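Local coordinates for A1 protein (Enterobacteria phage Qbeta, PDB 3RLK) that forms the read-through extension of a minor coat protein of an RNA phage, a structural domain probably carried on the virion surface, at residues I19-G24 with V157-D162; R61-A66 with I183-V188. One frame throughout, in Å; residues are numbered along the deposited sequence.

In the fold
Contacts 1 and 2 illustrate how one small antiparallel sheet can gather distant parts of a chain. Their centres lie about 13 Å apart, and they meet where strand 154-159 runs antiparallel to strand 183-188: V157 is hydrogen-bonded through its backbone to both Q184 and A185. Contact 1 lays the proline-rich 19-24 over the end of the first strand, partly buried; contact 2 sets 61-66 against the second in a buried contact. In chain order the segments alternate, 19-24, 61-66, 157-162, 183-188, so the two pairings cross. Early segments without long strands are thereby fixed to late strands of the read-through domain, beside its six-stranded mixed sheet.

Contact 1 of 2, residues I19-G24 with V157-D162; sequences IDPPPG and VGFWRD
The ring of F159 forms the apolar centre, with P21 lying across one face: P21 CA stands 3.6 Å from the ring centroid, almost straight above the centre, a CH-pi contact. With CG anti to the backbone N, the phenylalanine extends from the end of its strand to meet the prolines. P21 CB adds apolar contact near CG of the ring, while P22 meets it tip to tip, P22 CD lying 3.5 Å from F159 CE1. At the ring edge, near its plane, comes the methyl CG2 of I19, whose side chain crosses F159 at about a right angle. Outside this pair of segments, Y96 packs edge-to-face with F159.

Polar bonds line the outer border. I19 N gives R161 O a nearly straight bond of 3.0 Å (172°), directed onto a carbonyl lone pair. R161 answers with its side chain, bent at chi3 (70°) so that NE reaches I19 O at 2.9 Å from above the carbonyl plane. The same guanidinium, by its edge, forms a salt bridge from NH2 to D20 OD1 at 2.8 Å, its plane turned 34° from the carboxylate. One arginine thus grips two successive residues. The backbone angles of P21 to P23 are those of a left-handed polyproline II helix, here docked by CH-pi and apolar contacts on an aromatic ring.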
ATOM      1  N   ILE A  19     -10.439  15.393   3.241  1.00 15.38           N
ATOM      2  CA  ILE A  19     -10.599  15.380   1.785  1.00 14.86           C
ATOM      3  C   ILE A  19     -11.029  13.980   1.324  1.00 16.38           C
ATOM      4  O   ILE A  19     -10.490  12.988   1.823  1.00 16.12           O
ATOM      5  CB  ILE A  19      -9.227  15.788   1.126  1.00 15.90           C
ATOM      6  CG1 ILE A  19      -8.710  17.108   1.760  1.00 16.93           C
ATOM      7  CG2 ILE A  19      -9.349  15.776  -0.443  1.00 12.80           C
ATOM      8  CD1 ILE A  19      -7.234  17.380   1.488  1.00 20.23           C
ATOM      9  N   ASP A  20     -11.993  13.887   0.408  1.00 17.19           N
ATOM     10  CA  ASP A  20     -12.491  12.556   0.017  1.00 18.27           C
ATOM     11  C   ASP A  20     -11.966  12.115  -1.354  1.00 17.48           C
ATOM     12  O   ASP A  20     -11.840  12.933  -2.240  1.00 17.11           O
ATOM     13  CB  ASP A  20     -13.994  12.544  -0.003  1.00 18.45           C
ATOM     14  CG  ASP A  20     -14.593  12.955   1.338  1.00 24.02           C
ATOM     15  OD1 ASP A  20     -14.091  12.513   2.387  1.00 24.62           O
ATOM     16  OD2 ASP A  20     -15.553  13.764   1.322  1.00 24.12           O
ATOM     17  N   PRO A  21     -11.658  10.810  -1.518  1.00 16.97           N
ATOM     18  CA  PRO A  21     -11.153  10.448  -2.829  1.00 18.34           C
ATOM     19  C   PRO A  21     -12.259  10.582  -3.886  1.00 19.42           C
ATOM     20  O   PRO A  21     -13.419  10.514  -3.522  1.00 20.83           O
ATOM     21  CB  PRO A  21     -10.673   8.981  -2.634  1.00 19.21           C
ATOM     22  CG  PRO A  21     -11.358   8.474  -1.470  1.00 19.07           C
ATOM     23  CD  PRO A  21     -11.579   9.688  -0.556  1.00 18.53           C
ATOM     24  N   PRO A  22     -11.906  10.839  -5.158  1.00 20.09           N
ATOM     25  CA  PRO A  22     -12.879  10.941  -6.252  1.00 21.05           C
ATOM     26  C   PRO A  22     -13.440   9.526  -6.515  1.00 21.60           C
ATOM     27  O   PRO A  22     -12.814   8.516  -6.171  1.00 21.98           O
ATOM     28  CB  PRO A  22     -12.020  11.409  -7.437  1.00 21.11           C
ATOM     29  CG  PRO A  22     -10.690  10.967  -7.160  1.00 20.18           C
ATOM     30  CD  PRO A  22     -10.524  11.041  -5.639  1.00 21.44           C
ATOM     31  N   PRO A  23     -14.636   9.440  -7.111  1.00 22.26           N
ATOM     32  CA  PRO A  23     -15.140   8.071  -7.315  1.00 20.93           C
ATOM     33  C   PRO A  23     -14.373   7.387  -8.425  1.00 18.98           C
ATOM     34  O   PRO A  23     -13.739   8.042  -9.253  1.00 18.00           O
ATOM     35  CB  PRO A  23     -16.591   8.282  -7.753  1.00 22.43           C
ATOM     36  CG  PRO A  23     -16.570   9.702  -8.481  1.00 21.67           C
ATOM     37  CD  PRO A  23     -15.382  10.474  -7.861  1.00 22.73           C
ATOM     38  N   GLY A  24     -14.490   6.077  -8.457  1.00 17.99           N
ATOM     39  CA  GLY A  24     -13.840   5.304  -9.502  1.00 16.04           C
ATOM     40  C   GLY A  24     -14.808   5.222 -10.671  1.00 17.07           C
ATOM     41  O   GLY A  24     -16.029   5.283 -10.500  1.00 16.60           O
ATOM     42  N   VAL A 157      -0.964   2.619  -4.276  1.00 10.92           N
ATOM     43  CA  VAL A 157      -1.542   3.954  -4.462  1.00 11.10           C
ATOM     44  C   VAL A 157      -2.449   4.286  -3.295  1.00 12.65           C
ATOM     45  O   VAL A 157      -3.443   3.633  -3.049  1.00 11.88           O
ATOM     46  CB  VAL A 157      -2.348   4.096  -5.804  1.00 10.88           C
ATOM     47  CG1 VAL A 157      -2.774   5.566  -5.981  1.00 11.13           C
ATOM     48  CG2 VAL A 157      -1.483   3.711  -7.025  1.00 12.79           C
ATOM     49  N   GLY A 158      -2.101   5.343  -2.588  1.00 11.72           N
ATOM     50  CA  GLY A 158      -3.005   5.876  -1.575  1.00 12.19           C
ATOM     51  C   GLY A 158      -3.625   7.222  -1.962  1.00  9.46           C
ATOM     52  O   GLY A 158      -3.450   7.697  -3.077  1.00 12.02           O
ATOM     53  N   PHE A 159      -4.451   7.765  -1.075  1.00  9.38           N
ATOM     54  CA  PHE A 159      -5.058   9.036  -1.357  1.00  9.67           C
ATOM     55  C   PHE A 159      -5.012   9.859  -0.090  1.00  9.73           C
ATOM     56  O   PHE A 159      -5.468   9.431   0.966  1.00  9.80           O
ATOM     57  CB  PHE A 159      -6.463   8.911  -1.939  1.00  9.66           C
ATOM     58  CG  PHE A 159      -7.126  10.256  -2.240  1.00  8.44           C
ATOM     59  CD1 PHE A 159      -7.147  10.785  -3.531  1.00 12.65           C
ATOM     60  CD2 PHE A 159      -7.765  10.960  -1.187  1.00 13.04           C
ATOM     61  CE1 PHE A 159      -7.703  12.043  -3.762  1.00 14.45           C
ATOM     62  CE2 PHE A 159      -8.327  12.243  -1.400  1.00 11.95           C
ATOM     63  CZ  PHE A 159      -8.321  12.760  -2.670  1.00 13.01           C
ATOM     64  N   TRP A 160      -4.391  11.044  -0.200  1.00 11.45           N
ATOM     65  CA  TRP A 160      -4.107  11.894   0.962  1.00 10.53           C
ATOM     66  C   TRP A 160      -5.372  12.658   1.341  1.00 11.73           C
ATOM     67  O   TRP A 160      -5.923  13.512   0.525  1.00 12.03           O
ATOM     68  CB  TRP A 160      -2.978  12.899   0.621  1.00 11.96           C
ATOM     69  CG  TRP A 160      -2.542  13.598   1.808  1.00 11.62           C
ATOM     70  CD1 TRP A 160      -2.936  14.837   2.232  1.00 14.03           C
ATOM     71  CD2 TRP A 160      -1.609  13.123   2.768  1.00 11.61           C
ATOM     72  NE1 TRP A 160      -2.291  15.154   3.397  1.00 14.56           N
ATOM     73  CE2 TRP A 160      -1.507  14.103   3.773  1.00 10.53           C
ATOM     74  CE3 TRP A 160      -0.893  11.914   2.915  1.00 14.67           C
ATOM     75  CZ2 TRP A 160      -0.678  13.957   4.856  1.00 11.23           C
ATOM     76  CZ3 TRP A 160      -0.045  11.772   4.001  1.00 14.72           C
ATOM     77  CH2 TRP A 160       0.011  12.781   4.988  1.00 12.81           C
ATOM     78  N   ARG A 161      -5.802  12.408   2.577  1.00 11.28           N
ATOM     79  CA  ARG A 161      -7.083  12.906   3.117  1.00 12.92           C
ATOM     80  C   ARG A 161      -6.891  14.013   4.127  1.00 12.36           C
ATOM     81  O   ARG A 161      -7.861  14.678   4.493  1.00 13.83           O
ATOM     82  CB  ARG A 161      -7.824  11.742   3.808  1.00 10.73           C
ATOM     83  CG  ARG A 161      -8.211  10.692   2.772  1.00 12.02           C
ATOM     84  CD  ARG A 161      -9.332   9.847   3.318  1.00 13.99           C
ATOM     85  NE  ARG A 161     -10.597  10.597   3.412  1.00 14.50           N
ATOM     86  CZ  ARG A 161     -11.513  10.399   4.377  1.00 16.74           C
ATOM     87  NH1 ARG A 161     -11.321   9.431   5.317  1.00 12.51           N
ATOM     88  NH2 ARG A 161     -12.691  11.107   4.354  1.00 10.56           N
ATOM     89  N   ASP A 162      -5.652  14.230   4.592  1.00 12.96           N
ATOM     90  CA  ASP A 162      -5.383  15.125   5.724  1.00 12.79           C
ATOM     91  C   ASP A 162      -5.401  16.583   5.231  1.00 13.95           C
ATOM     92  O   ASP A 162      -4.600  16.955   4.377  1.00 13.61           O
ATOM     93  CB  ASP A 162      -4.036  14.772   6.395  1.00 12.99           C
ATOM     94  CG  ASP A 162      -3.748  15.569   7.708  1.00 15.13           C
ATOM     95  OD1 ASP A 162      -4.362  16.607   8.004  1.00 20.13           O
ATOM     96  OD2 ASP A 162      -2.864  15.147   8.482  1.00 22.18           O
TER

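Contact 2 of 2, residues R61-A66 with I183-V188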
ATOM      1  N   ARG A  61      -9.181 -10.706  -6.891  1.00 10.91           N
ATOM      2  CA  ARG A  61     -10.314  -9.810  -6.555  1.00 10.49           C
ATOM      3  C   ARG A  61     -10.099  -8.500  -7.295  1.00 12.33           C
ATOM      4  O   ARG A  61      -8.959  -8.174  -7.613  1.00 14.08           O
ATOM      5  CB  ARG A  61     -10.332  -9.528  -5.036  1.00 12.52           C
ATOM      6  CG  ARG A  61     -10.955 -10.688  -4.213  1.00 14.80           C
ATOM      7  CD  ARG A  61     -10.683 -10.633  -2.743  1.00 12.88           C
ATOM      8  NE  ARG A  61     -11.216 -11.848  -2.110  1.00 12.77           N
ATOM      9  CZ  ARG A  61     -11.681 -11.916  -0.852  1.00 12.65           C
ATOM     10  NH1 ARG A  61     -11.666 -10.824  -0.050  1.00 12.67           N
ATOM     11  NH2 ARG A  61     -12.205 -13.075  -0.397  1.00 15.54           N
ATOM     12  N   GLU A  62     -11.167  -7.722  -7.466  1.00 12.88           N
ATOM     13  CA  GLU A  62     -11.114  -6.378  -8.116  1.00 13.94           C
ATOM     14  C   GLU A  62     -11.285  -5.195  -7.129  1.00 12.74           C
ATOM     15  O   GLU A  62     -12.177  -5.209  -6.301  1.00 12.83           O
ATOM     16  CB  GLU A  62     -12.247  -6.286  -9.137  1.00 15.46           C
ATOM     17  CG  GLU A  62     -12.022  -7.140 -10.346  1.00 19.28           C
ATOM     18  CD  GLU A  62     -13.300  -7.154 -11.261  1.00 30.25           C
ATOM     19  OE1 GLU A  62     -14.455  -7.115 -10.725  1.00 30.67           O
ATOM     20  OE2 GLU A  62     -13.132  -7.212 -12.516  1.00 33.24           O
ATOM     21  N   PHE A  63     -10.423  -4.167  -7.252  1.00 13.95           N
ATOM     22  CA  PHE A  63     -10.686  -2.826  -6.708  1.00 14.95           C
ATOM     23  C   PHE A  63     -11.765  -2.102  -7.535  1.00 15.25           C
ATOM     24  O   PHE A  63     -11.970  -2.381  -8.732  1.00 16.50           O
ATOM     25  CB  PHE A  63      -9.411  -1.964  -6.768  1.00 13.16           C
ATOM     26  CG  PHE A  63      -8.220  -2.606  -6.111  1.00 14.30           C
ATOM     27  CD1 PHE A  63      -8.120  -2.674  -4.702  1.00 14.87           C
ATOM     28  CD2 PHE A  63      -7.164  -3.096  -6.859  1.00 12.42           C
ATOM     29  CE1 PHE A  63      -6.959  -3.203  -4.068  1.00 10.67           C
ATOM     30  CE2 PHE A  63      -6.034  -3.636  -6.259  1.00 12.21           C
ATOM     31  CZ  PHE A  63      -5.897  -3.720  -4.891  1.00  9.83           C
ATOM     32  N   ASP A  64     -12.491  -1.192  -6.867  1.00 15.19           N
ATOM     33  CA  ASP A  64     -13.575  -0.462  -7.513  1.00 17.00           C
ATOM     34  C   ASP A  64     -13.019   0.871  -8.016  1.00 16.08           C
ATOM     35  O   ASP A  64     -13.566   1.937  -7.710  1.00 16.42           O
ATOM     36  CB  ASP A  64     -14.680  -0.210  -6.495  1.00 18.25           C
ATOM     37  CG  ASP A  64     -15.406  -1.486  -6.084  1.00 25.28           C
ATOM     38  OD1 ASP A  64     -15.543  -2.409  -6.932  1.00 36.30           O
ATOM     39  OD2 ASP A  64     -15.906  -1.532  -4.934  1.00 33.51           O
ATOM     40  N   VAL A  65     -11.887   0.803  -8.696  1.00 15.47           N
ATOM     41  CA  VAL A  65     -11.400   1.945  -9.517  1.00 14.84           C
ATOM     42  C   VAL A  65     -10.915   1.353 -10.810  1.00 15.87           C
ATOM     43  O   VAL A  65     -10.495   0.148 -10.778  1.00 15.04           O
ATOM     44  CB  VAL A  65     -10.197   2.718  -8.880  1.00 16.19           C
ATOM     45  CG1 VAL A  65     -10.638   3.525  -7.761  1.00 15.94           C
ATOM     46  CG2 VAL A  65      -9.010   1.775  -8.471  1.00 13.79           C
ATOM     47  N   ALA A  66     -10.937   2.143 -11.914  1.00 14.16           N
ATOM     48  CA  ALA A  66     -10.249   1.762 -13.178  1.00 14.78           C
ATOM     49  C   ALA A  66      -8.774   2.100 -13.014  1.00 14.37           C
ATOM     50  O   ALA A  66      -8.416   3.067 -12.328  1.00 12.83           O
ATOM     51  CB  ALA A  66     -10.797   2.486 -14.437  1.00 12.93           C
ATOM     52  N   ILE A 183      -4.877   3.256   1.596  1.00  9.44           N
ATOM     53  CA  ILE A 183      -4.561   2.617   0.300  1.00  9.80           C
ATOM     54  C   ILE A 183      -5.828   2.482  -0.493  1.00  9.63           C
ATOM     55  O   ILE A 183      -6.860   2.027   0.041  1.00 12.67           O
ATOM     56  CB  ILE A 183      -3.862   1.223   0.525  1.00  8.33           C
ATOM     57  CG1 ILE A 183      -2.593   1.443   1.379  1.00 10.55           C
ATOM     58  CG2 ILE A 183      -3.712   0.413  -0.847  1.00  9.01           C
ATOM     59  CD1 ILE A 183      -1.970   0.179   2.014  1.00 11.16           C
ATOM     60  N   GLN A 184      -5.753   2.806  -1.774  1.00  7.87           N
ATOM     61  CA  GLN A 184      -6.924   2.728  -2.686  1.00  9.57           C
ATOM     62  C   GLN A 184      -6.762   1.552  -3.599  1.00 12.25           C
ATOM     63  O   GLN A 184      -7.763   0.959  -4.030  1.00 12.46           O
ATOM     64  CB  GLN A 184      -6.954   3.963  -3.563  1.00 10.99           C
ATOM     65  CG  GLN A 184      -6.914   5.339  -2.839  1.00 11.54           C
ATOM     66  CD  GLN A 184      -8.110   5.489  -1.931  1.00 11.78           C
ATOM     67  OE1 GLN A 184      -7.970   5.481  -0.705  1.00 20.34           O
ATOM     68  NE2 GLN A 184      -9.292   5.451  -2.517  1.00  8.69           N
ATOM     69  N   ALA A 185      -5.520   1.250  -3.990  1.00 11.85           N
ATOM     70  CA  ALA A 185      -5.275   0.128  -4.917  1.00 12.67           C
ATOM     71  C   ALA A 185      -3.796  -0.216  -5.021  1.00 11.50           C
ATOM     72  O   ALA A 185      -2.931   0.579  -4.621  1.00 11.03           O
ATOM     73  CB  ALA A 185      -5.852   0.416  -6.313  1.00 13.88           C
ATOM     74  N   VAL A 186      -3.499  -1.422  -5.534  1.00  9.03           N
ATOM     75  CA  VAL A 186      -2.111  -1.800  -5.850  1.00  9.52           C
ATOM     76  C   VAL A 186      -2.182  -2.024  -7.344  1.00  7.97           C
ATOM     77  O   VAL A 186      -3.096  -2.766  -7.868  1.00  9.67           O
ATOM     78  CB  VAL A 186      -1.636  -3.154  -5.148  1.00 10.68           C
ATOM     79  CG1 VAL A 186      -0.284  -3.619  -5.766  1.00 12.28           C
ATOM     80  CG2 VAL A 186      -1.446  -2.989  -3.654  1.00 10.10           C
ATOM     81  N   ILE A 187      -1.254  -1.391  -8.076  1.00  9.72           N
ATOM     82  CA  ILE A 187      -1.274  -1.500  -9.542  1.00  8.67           C
ATOM     83  C   ILE A 187       0.082  -1.924 -10.081  1.00  9.56           C
ATOM     84  O   ILE A 187       1.099  -1.825  -9.366  1.00 11.24           O
ATOM     85  CB  ILE A 187      -1.709  -0.130 -10.262  1.00  9.21           C
ATOM     86  CG1 ILE A 187      -0.654   0.940  -9.936  1.00 11.47           C
ATOM     87  CG2 ILE A 187      -3.048   0.364  -9.679  1.00  8.82           C
ATOM     88  CD1 ILE A 187      -0.882   2.300 -10.706  1.00  8.53           C
ATOM     89  N   VAL A 188       0.069  -2.328 -11.354  1.00  8.08           N
ATOM     90  CA  VAL A 188       1.281  -2.325 -12.172  1.00 10.11           C
ATOM     91  C   VAL A 188       1.279  -1.039 -13.062  1.00 11.31           C
ATOM     92  O   VAL A 188       0.405  -0.856 -13.907  1.00 12.08           O
ATOM     93  CB  VAL A 188       1.448  -3.636 -12.981  1.00  8.05           C
ATOM     94  CG1 VAL A 188       2.647  -3.490 -13.942  1.00  9.43           C
ATOM     95  CG2 VAL A 188       1.744  -4.884 -12.043  1.00  9.21           C
TER
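One face of the F63 ring lies against the backbone of strand 183-188, with A185 CA over its centre, 3.8 Å from the centroid and 9° off the normal. This is a CH-pi contact made by the main chain, and the methyl A185 CB extends it over the same face, 3.8 Å from F63 CD2. The neighbouring peptide groups approach the ring obliquely: Q184 O comes within 3.7 Å of F63 CD1, and V186 N within 3.4 Å of F63 CZ. The far tip of the ring also meets the side chain of V186, with F63 CZ 4.3 Å from V186 CB.

With CG anti to its carbonyl carbon (chi1 -54°), F63 points its ring at the strand. D64 then centres an inverse gamma turn, closed by a weak bond from V65 N to F63 O, that brings V65 round to the same side, where V65 CG2 touches A185 CB at 4.1 Å; the small alanine is therefore met by both residues. Opposite V157 of the neighbouring strand, Q184 and A185 form a classic beta bulge, so the ring covers an irregular point of the strand.

L135 touches both F63 and V186, joining the pair to strand 129-135. No hydrogen bond links the two segments, and V186 O is buried without a polar partner; cohesion between them rests on dispersion and CH-pi contact.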